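Local atomic coordinates of transcription factor tau subunit sfc1 (PDB entry 4BJJ), a protein that forms part of the tauA domain of TFIIIC, which binds box A promoter sites of tRNA and similar genes and leads to RNA polymerase III recruitment. Residues D10-L15 against R94-F99; A52-N57 against F99-M104. The protein carries 3 engineered substitutions. One frame throughout, in Å; residues are numbered along the deposited sequence.

Contact 1: residues D10-L15 against R94-F99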
ATOM      1  N   ASP A  10       4.557   3.090  15.097  1.00 49.52           N
ATOM      2  CA  ASP A  10       4.017   1.798  15.522  1.00 54.18           C
ATOM      3  C   ASP A  10       2.776   1.381  14.781  1.00 49.38           C
ATOM      4  O   ASP A  10       2.349   0.245  14.888  1.00 50.71           O
ATOM      5  CB  ASP A  10       3.577   1.906  16.984  1.00 61.18           C
ATOM      6  CG  ASP A  10       4.638   1.480  17.940  1.00 77.84           C
ATOM      7  OD1 ASP A  10       5.754   1.161  17.483  1.00 80.59           O
ATOM      8  OD2 ASP A  10       4.352   1.470  19.154  1.00 88.31           O
ATOM      9  N   ASN A  11       2.154   2.316  14.092  1.00 45.11           N
ATOM     10  CA  ASN A  11       0.903   2.032  13.431  1.00 45.80           C
ATOM     11  C   ASN A  11       1.119   1.034  12.310  1.00 48.09           C
ATOM     12  O   ASN A  11       2.147   1.055  11.629  1.00 46.76           O
ATOM     13  CB  ASN A  11       0.306   3.319  12.870  1.00 49.55           C
ATOM     14  CG  ASN A  11       0.220   4.424  13.906  1.00 51.72           C
ATOM     15  OD1 ASN A  11      -0.210   4.211  15.023  1.00 53.72           O
ATOM     16  ND2 ASN A  11       0.650   5.609  13.531  1.00 60.36           N
ATOM     17  N   GLU A  12       0.138   0.166  12.116  1.00 42.47           N
ATOM     18  CA  GLU A  12       0.218  -0.837  11.083  1.00 38.31           C
ATOM     19  C   GLU A  12      -1.077  -0.943  10.294  1.00 41.41           C
ATOM     20  O   GLU A  12      -2.149  -0.612  10.785  1.00 42.31           O
ATOM     21  CB  GLU A  12       0.584  -2.163  11.718  1.00 33.86           C
ATOM     22  CG  GLU A  12       1.957  -2.159  12.389  1.00 36.88           C
ATOM     23  CD  GLU A  12       2.373  -3.541  12.860  1.00 41.98           C
ATOM     24  OE1 GLU A  12       1.465  -4.312  13.244  1.00 48.18           O
ATOM     25  OE2 GLU A  12       3.593  -3.868  12.817  1.00 38.54           O
ATOM     26  N   TYR A  13      -0.964  -1.406   9.051  1.00 41.84           N
ATOM     27  CA  TYR A  13      -2.110  -1.496   8.157  1.00 37.34           C
ATOM     28  C   TYR A  13      -2.079  -2.763   7.331  1.00 35.11           C
ATOM     29  O   TYR A  13      -1.022  -3.367   7.150  1.00 29.42           O
ATOM     30  CB  TYR A  13      -2.120  -0.335   7.173  1.00 35.22           C
ATOM     31  CG  TYR A  13      -2.280   1.012   7.795  1.00 41.23           C
ATOM     32  CD1 TYR A  13      -1.215   1.646   8.411  1.00 42.27           C
ATOM     33  CD2 TYR A  13      -3.494   1.656   7.754  1.00 44.10           C
ATOM     34  CE1 TYR A  13      -1.376   2.886   8.979  1.00 47.35           C
ATOM     35  CE2 TYR A  13      -3.659   2.871   8.288  1.00 48.06           C
ATOM     36  CZ  TYR A  13      -2.607   3.496   8.899  1.00 52.35           C
ATOM     37  OH  TYR A  13      -2.821   4.742   9.439  1.00 58.20           O
ATOM     38  N   ALA A  14      -3.246  -3.132   6.806  1.00 34.26           N
ATOM     39  CA  ALA A  14      -3.332  -4.108   5.725  1.00 38.95           C
ATOM     40  C   ALA A  14      -3.638  -3.401   4.408  1.00 39.18           C
ATOM     41  O   ALA A  14      -4.296  -2.369   4.383  1.00 37.97           O
ATOM     42  CB  ALA A  14      -4.424  -5.113   6.021  1.00 33.93           C
ATOM     43  N   LEU A  15      -3.210  -3.980   3.303  1.00 39.40           N
ATOM     44  CA  LEU A  15      -3.389  -3.316   2.018  1.00 39.15           C
ATOM     45  C   LEU A  15      -4.074  -4.262   1.072  1.00 35.66           C
ATOM     46  O   LEU A  15      -3.667  -5.390   0.932  1.00 37.98           O
ATOM     47  CB  LEU A  15      -2.037  -2.885   1.458  1.00 40.17           C
ATOM     48  CG  LEU A  15      -1.993  -2.439  -0.008  1.00 44.80           C
ATOM     49  CD1 LEU A  15      -2.707  -1.114  -0.166  1.00 42.03           C
ATOM     50  CD2 LEU A  15      -0.547  -2.364  -0.497  1.00 43.88           C
ATOM     51  N   ARG A  94       3.953   0.867   8.786  1.00 40.12           N
ATOM     52  CA  ARG A  94       4.159  -0.361   8.041  1.00 38.65           C
ATOM     53  C   ARG A  94       2.835  -0.971   7.559  1.00 38.02           C
ATOM     54  O   ARG A  94       1.841  -0.964   8.253  1.00 38.73           O
ATOM     55  CB  ARG A  94       4.932  -1.368   8.873  1.00 34.47           C
ATOM     56  CG  ARG A  94       6.285  -0.872   9.287  1.00 39.23           C
ATOM     57  CD  ARG A  94       7.057  -1.937  10.049  1.00 40.91           C
ATOM     58  NE  ARG A  94       7.222  -3.170   9.282  1.00 45.05           N
ATOM     59  CZ  ARG A  94       7.703  -4.316   9.778  1.00 44.22           C
ATOM     60  NH1 ARG A  94       8.053  -4.386  11.052  1.00 41.93           N
ATOM     61  NH2 ARG A  94       7.833  -5.398   8.999  1.00 33.97           N
ATOM     62  N   ILE A  95       2.846  -1.433   6.318  1.00 40.70           N
ATOM     63  CA  ILE A  95       1.794  -2.231   5.755  1.00 38.56           C
ATOM     64  C   ILE A  95       2.280  -3.683   5.988  1.00 43.29           C
ATOM     65  O   ILE A  95       3.237  -4.141   5.358  1.00 37.87           O
ATOM     66  CB  ILE A  95       1.629  -1.899   4.254  1.00 36.33           C
ATOM     67  CG1 ILE A  95       1.200  -0.446   4.078  1.00 44.85           C
ATOM     68  CG2 ILE A  95       0.620  -2.804   3.579  1.00 31.49           C
ATOM     69  CD1 ILE A  95       1.297   0.070   2.629  1.00 45.46           C
ATOM     70  N   ARG A  96       1.640  -4.395   6.914  1.00 46.39           N
ATOM     71  CA  ARG A  96       2.136  -5.707   7.340  1.00 42.15           C
ATOM     72  C   ARG A  96       1.653  -6.839   6.450  1.00 38.25           C
ATOM     73  O   ARG A  96       2.326  -7.853   6.350  1.00 37.38           O
ATOM     74  CB  ARG A  96       1.766  -6.006   8.793  1.00 39.14           C
ATOM     75  CG  ARG A  96       2.413  -5.101   9.836  1.00 36.65           C
ATOM     76  CD  ARG A  96       3.902  -4.956   9.696  1.00 33.72           C
ATOM     77  NE  ARG A  96       4.657  -6.199   9.823  1.00 38.88           N
ATOM     78  CZ  ARG A  96       5.088  -6.703  10.982  1.00 39.48           C
ATOM     79  NH1 ARG A  96       4.808  -6.108  12.128  1.00 33.58           N
ATOM     80  NH2 ARG A  96       5.766  -7.833  11.000  1.00 37.11           N
ATOM     81  N   GLN A  97       0.498  -6.671   5.820  1.00 36.32           N
ATOM     82  CA  GLN A  97      -0.015  -7.663   4.882  1.00 32.50           C
ATOM     83  C   GLN A  97      -0.711  -7.061   3.664  1.00 31.55           C
ATOM     84  O   GLN A  97      -1.303  -5.990   3.721  1.00 35.64           O
ATOM     85  CB  GLN A  97      -0.955  -8.678   5.564  1.00 36.95           C
ATOM     86  CG  GLN A  97      -0.422 -10.099   5.350  1.00 43.42           C
ATOM     87  CD  GLN A  97      -1.203 -11.173   6.064  1.00 55.08           C
ATOM     88  OE1 GLN A  97      -2.424 -11.205   6.025  1.00 62.71           O
ATOM     89  NE2 GLN A  97      -0.493 -12.094   6.681  1.00 59.28           N
ATOM     90  N   VAL A  98      -0.645  -7.792   2.562  1.00 31.12           N
ATOM     91  CA  VAL A  98      -1.207  -7.351   1.308  1.00 35.62           C
ATOM     92  C   VAL A  98      -2.113  -8.428   0.749  1.00 34.47           C
ATOM     93  O   VAL A  98      -1.732  -9.586   0.701  1.00 33.11           O
ATOM     94  CB  VAL A  98      -0.096  -7.061   0.274  1.00 36.35           C
ATOM     95  CG1 VAL A  98      -0.656  -6.302  -0.877  1.00 41.43           C
ATOM     96  CG2 VAL A  98       0.987  -6.250   0.899  1.00 41.38           C
ATOM     97  N   PHE A  99      -3.303  -8.032   0.325  1.00 36.97           N
ATOM     98  CA  PHE A  99      -4.170  -8.884  -0.480  1.00 37.30           C
ATOM     99  C   PHE A  99      -3.994  -8.479  -1.948  1.00 36.85           C
ATOM    100  O   PHE A  99      -4.344  -7.365  -2.359  1.00 36.95           O
ATOM    101  CB  PHE A  99      -5.625  -8.730  -0.035  1.00 37.48           C
ATOM    102  CG  PHE A  99      -5.874  -9.126   1.401  1.00 40.92           C
ATOM    103  CD1 PHE A  99      -5.590  -8.245   2.439  1.00 38.36           C
ATOM    104  CD2 PHE A  99      -6.401 -10.388   1.710  1.00 43.52           C
ATOM    105  CE1 PHE A  99      -5.828  -8.600   3.746  1.00 42.72           C
ATOM    106  CE2 PHE A  99      -6.642 -10.755   3.026  1.00 44.16           C
ATOM    107  CZ  PHE A  99      -6.365  -9.858   4.046  1.00 43.94           C
TER
HETATM  108  O   HOH W   1       4.533   0.519  11.940  1.00 44.08           O
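E12 and R96 meet across a parallel strand pair in which residues 12-15 run beside 94-99. The arginine chain, bent at chi2 and chi3, curls past the carboxylate: R96 CG rests 3.4 Å from E12 CD, and NH1 reaches E12 OE2 at 2.6 Å to close a salt bridge. OE2 lies in the guanidinium plane. The two flat groups are turned 78° against each other, and NH1 meets OE2 on its syn side though out of the carboxylate plane; OE2 alone makes the bond.

R96 itself is the extra residue of a beta bulge. Before it, Y13 N bonds to R94 O (2.9 Å) and Y13 O receives R96 N; after it, L15 N goes to Q97 O (2.8 Å) and L15 O takes F99 N at 2.7 Å, one residue further along than a regular ladder would place them. The nearly helical psi of R96 (-27°) makes room for this slip.

On the face carrying Y13, I95, L15 and V98 the fit is apolar. L15 CB rests on the methyl I95 CG2 at 3.4 Å; CG, anti to the backbone N (chi1 167°), comes beside V98 CG1, with L15 CD2 4.0 Å from it. L15 thus fills the hollow between two beta-branched side chains, while L15 O sits at the edge of the F99 ring.

E12, A14 and Q97 turn their side chains to helix 35-47, touching F46, C42 and S45. Strand 94-99 is flanked on its far side by strand 68-73, with V98 bonded to Q73, whereas Y13, A14 and L15 form an antiparallel ladder with a strand of another protein chain, so the sheet runs on across the interface.

Contact 2: residues A52-N57 against F99-M104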
ATOM      1  N   ALA A  52      -5.613 -15.585   6.753  1.00 50.28           N
ATOM      2  CA  ALA A  52      -6.126 -14.432   6.024  1.00 47.19           C
ATOM      3  C   ALA A  52      -6.680 -14.824   4.667  1.00 41.87           C
ATOM      4  O   ALA A  52      -6.115 -15.634   3.964  1.00 44.76           O
ATOM      5  CB  ALA A  52      -5.036 -13.393   5.863  1.00 51.42           C
ATOM      6  N   LEU A  53      -7.777 -14.195   4.302  1.00 44.94           N
ATOM      7  CA  LEU A  53      -8.583 -14.635   3.184  1.00 46.62           C
ATOM      8  C   LEU A  53      -9.457 -13.460   2.733  1.00 40.26           C
ATOM      9  O   LEU A  53     -10.009 -12.735   3.540  1.00 39.88           O
ATOM     10  CB  LEU A  53      -9.466 -15.823   3.639  1.00 46.77           C
ATOM     11  CG  LEU A  53     -10.295 -16.526   2.575  1.00 58.35           C
ATOM     12  CD1 LEU A  53     -10.481 -17.971   2.930  1.00 54.69           C
ATOM     13  CD2 LEU A  53     -11.647 -15.860   2.391  1.00 67.91           C
ATOM     14  N   LEU A  54      -9.610 -13.298   1.434  1.00 44.63           N
ATOM     15  CA  LEU A  54     -10.518 -12.304   0.911  1.00 40.04           C
ATOM     16  C   LEU A  54     -10.887 -12.682  -0.514  1.00 42.32           C
ATOM     17  O   LEU A  54     -10.055 -13.138  -1.290  1.00 44.11           O
ATOM     18  CB  LEU A  54      -9.866 -10.924   0.974  1.00 41.65           C
ATOM     19  CG  LEU A  54     -10.673  -9.689   0.601  1.00 44.10           C
ATOM     20  CD1 LEU A  54     -11.862  -9.491   1.499  1.00 37.93           C
ATOM     21  CD2 LEU A  54      -9.753  -8.466   0.670  1.00 48.29           C
ATOM     22  N   GLU A  55     -12.144 -12.462  -0.854  1.00 39.79           N
ATOM     23  CA  GLU A  55     -12.680 -12.866  -2.135  1.00 41.12           C
ATOM     24  C   GLU A  55     -13.180 -11.653  -2.953  1.00 41.14           C
ATOM     25  O   GLU A  55     -13.775 -10.732  -2.410  1.00 38.09           O
ATOM     26  CB  GLU A  55     -13.814 -13.845  -1.870  1.00 48.52           C
ATOM     27  CG  GLU A  55     -14.192 -14.700  -3.041  1.00 62.61           C
ATOM     28  CD  GLU A  55     -15.197 -15.751  -2.658  1.00 69.66           C
ATOM     29  OE1 GLU A  55     -14.764 -16.820  -2.195  1.00 77.74           O
ATOM     30  OE2 GLU A  55     -16.413 -15.505  -2.813  1.00 63.90           O
ATOM     31  N   LEU A  56     -12.908 -11.661  -4.255  1.00 39.40           N
ATOM     32  CA  LEU A  56     -13.286 -10.564  -5.136  1.00 37.80           C
ATOM     33  C   LEU A  56     -14.302 -11.013  -6.177  1.00 42.63           C
ATOM     34  O   LEU A  56     -14.134 -12.037  -6.864  1.00 42.87           O
ATOM     35  CB  LEU A  56     -12.052  -9.997  -5.840  1.00 39.50           C
ATOM     36  CG  LEU A  56     -12.286  -8.861  -6.850  1.00 43.29           C
ATOM     37  CD1 LEU A  56     -12.668  -7.567  -6.162  1.00 40.78           C
ATOM     38  CD2 LEU A  56     -11.048  -8.666  -7.680  1.00 47.20           C
ATOM     39  N   ASN A  57     -15.352 -10.219  -6.284  1.00 41.47           N
ATOM     40  CA  ASN A  57     -16.418 -10.456  -7.248  1.00 42.49           C
ATOM     41  C   ASN A  57     -16.756  -9.172  -8.016  1.00 42.99           C
ATOM     42  O   ASN A  57     -17.574  -8.368  -7.569  1.00 45.69           O
ATOM     43  CB  ASN A  57     -17.658 -10.964  -6.505  1.00 42.82           C
ATOM     44  CG  ASN A  57     -18.698 -11.501  -7.429  1.00 46.93           C
ATOM     45  OD1 ASN A  57     -18.501 -11.576  -8.632  1.00 49.12           O
ATOM     46  ND2 ASN A  57     -19.818 -11.881  -6.875  1.00 52.67           N
ATOM     47  N   PHE A  99      -3.303  -8.032   0.325  1.00 36.97           N
ATOM     48  CA  PHE A  99      -4.170  -8.884  -0.480  1.00 37.30           C
ATOM     49  C   PHE A  99      -3.994  -8.479  -1.948  1.00 36.85           C
ATOM     50  O   PHE A  99      -4.344  -7.365  -2.359  1.00 36.95           O
ATOM     51  CB  PHE A  99      -5.625  -8.730  -0.035  1.00 37.48           C
ATOM     52  CG  PHE A  99      -5.874  -9.126   1.401  1.00 40.92           C
ATOM     53  CD1 PHE A  99      -5.590  -8.245   2.439  1.00 38.36           C
ATOM     54  CD2 PHE A  99      -6.401 -10.388   1.710  1.00 43.52           C
ATOM     55  CE1 PHE A  99      -5.828  -8.600   3.746  1.00 42.72           C
ATOM     56  CE2 PHE A  99      -6.642 -10.755   3.026  1.00 44.16           C
ATOM     57  CZ  PHE A  99      -6.365  -9.858   4.046  1.00 43.94           C
ATOM     58  N   LEU A 100      -3.424  -9.392  -2.717  1.00 31.64           N
ATOM     59  CA  LEU A 100      -3.030  -9.145  -4.097  1.00 33.86           C
ATOM     60  C   LEU A 100      -4.083  -9.668  -5.052  1.00 40.05           C
ATOM     61  O   LEU A 100      -4.235 -10.872  -5.239  1.00 44.06           O
ATOM     62  CB  LEU A 100      -1.695  -9.827  -4.392  1.00 34.12           C
ATOM     63  CG  LEU A 100      -0.517  -9.401  -3.502  1.00 44.32           C
ATOM     64  CD1 LEU A 100       0.513 -10.505  -3.417  1.00 51.47           C
ATOM     65  CD2 LEU A 100       0.153  -8.152  -3.976  1.00 45.04           C
ATOM     66  N   PHE A 101      -4.818  -8.742  -5.644  1.00 50.00           N
ATOM     67  CA  PHE A 101      -5.752  -9.072  -6.694  1.00 47.68           C
ATOM     68  C   PHE A 101      -5.213  -8.642  -8.058  1.00 54.64           C
ATOM     69  O   PHE A 101      -5.457  -9.327  -9.037  1.00 58.77           O
ATOM     70  CB  PHE A 101      -7.110  -8.436  -6.429  1.00 41.34           C
ATOM     71  CG  PHE A 101      -7.879  -9.103  -5.365  1.00 39.27           C
ATOM     72  CD1 PHE A 101      -8.357 -10.384  -5.547  1.00 39.91           C
ATOM     73  CD2 PHE A 101      -8.134  -8.456  -4.182  1.00 38.87           C
ATOM     74  CE1 PHE A 101      -9.074 -11.006  -4.561  1.00 44.15           C
ATOM     75  CE2 PHE A 101      -8.857  -9.082  -3.192  1.00 46.68           C
ATOM     76  CZ  PHE A 101      -9.340 -10.364  -3.389  1.00 43.18           C
ATOM     77  N   ARG A 102      -4.488  -7.521  -8.134  1.00 59.97           N
ATOM     78  CA  ARG A 102      -3.863  -7.127  -9.411  1.00 60.86           C
ATOM     79  C   ARG A 102      -2.791  -8.115  -9.784  1.00 73.07           C
ATOM     80  O   ARG A 102      -2.181  -8.725  -8.910  1.00 82.95           O
ATOM     81  CB  ARG A 102      -3.235  -5.740  -9.331  1.00 51.55           C
ATOM     82  CG  ARG A 102      -4.197  -4.710  -8.850  1.00 53.60           C
ATOM     83  CD  ARG A 102      -3.735  -3.328  -9.143  1.00 46.95           C
ATOM     84  NE  ARG A 102      -2.821  -2.831  -8.134  1.00 50.32           N
ATOM     85  CZ  ARG A 102      -3.169  -2.090  -7.085  1.00 47.43           C
ATOM     86  NH1 ARG A 102      -4.440  -1.764  -6.862  1.00 40.97           N
ATOM     87  NH2 ARG A 102      -2.226  -1.666  -6.254  1.00 50.80           N
ATOM     88  N   ASP A 103      -2.598  -8.294 -11.080  1.00 90.16           N
ATOM     89  CA  ASP A 103      -1.495  -9.099 -11.604  1.00113.22           C
ATOM     90  C   ASP A 103      -1.729 -10.617 -11.544  1.00114.15           C
ATOM     91  O   ASP A 103      -0.883 -11.404 -11.980  1.00114.48           O
ATOM     92  CB  ASP A 103      -0.168  -8.729 -10.929  1.00128.21           C
ATOM     93  CG  ASP A 103       1.032  -9.311 -11.653  1.00138.27           C
ATOM     94  OD1 ASP A 103       1.288  -8.906 -12.812  1.00138.36           O
ATOM     95  OD2 ASP A 103       1.706 -10.182 -11.062  1.00143.38           O
ATOM     96  N   MET A 104      -2.872 -11.033 -11.017  1.00 91.71           N
ATOM     97  CA  MET A 104      -3.296 -12.402 -11.222  1.00 77.30           C
ATOM     98  C   MET A 104      -3.715 -12.455 -12.689  1.00 81.38           C
ATOM     99  O   MET A 104      -4.000 -11.413 -13.284  1.00 79.72           O
ATOM    100  CB  MET A 104      -4.449 -12.772 -10.294  1.00 67.79           C
ATOM    101  CG  MET A 104      -4.216 -12.378  -8.845  1.00 67.11           C
ATOM    102  SD  MET A 104      -5.520 -12.982  -7.750  1.00109.43           S
ATOM    103  CE  MET A 104      -5.136 -14.731  -7.734  1.00 97.25           C
TER
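The buried apolar layer where the short strand 55-56 faces the end of strand 88-100, just as the chain enters the type II turn F101-M104, consists of L54 and L56 packed on the rings of F99 and F101. The backbones stand too far apart to pair, with L54 CA 7.3 Å from F99 CA, and the side chains span the distance.

L54 serves both rings. Its chain crosses that of F99 at about a right angle, with CB 3.6 Å from F99 CD2 and its methyl CD2 over one face of the ring. The same methyl approaches F101 CE2 at 4.0 Å. At the far end of the F99 ring, A52 CB lies 4.2 Å from CZ, and L53 N comes to the ring edge in its plane.

L56 covers F101 in a CH-pi contact: its CB sits 3.8 Å from the centre of the ring, 26° off the normal and displaced toward CE1. L56 CD2 lies 3.8 Å from F101 CD1 on the same ring. An alanine in place of F101 would probably open a gap beneath L56 CB and beside the L54 methyl, leaving both leucines freer to shift.

L54 O meets the F101 ring at its edge, 3.6 Å from CZ. No hydrogen bond crosses the contact; L54 and L56 bond through their backbones to A70 and V68 of strand 68-73, so the two segments are probably held together by close apolar packing of buried side chains.

Overall arrangement
The centres of contacts 1 and 2 are about 15 Å apart; contact 1 uses strand 88-100, and contact 2 its end and the turn beyond. F99 belongs to both, and Q97 OE1 packs 3.4 Å from A52 CB where they touch. Along the sequence the segments alternate, 10-15, 52-57, 94-99, 99-104. Strand 88-100 pairs in parallel with strand 12-18 at contact 1, and at contact 2 its end meets 52-57 through side chains; strand 55-56 joins the same mixed sheet through strand 68-73. Contact 1 is the side from which the sheet continues into the other protein chain, consistent with this fragment being the Sfc7-interacting domain; contact 2 packs two rings against leucines within the chain.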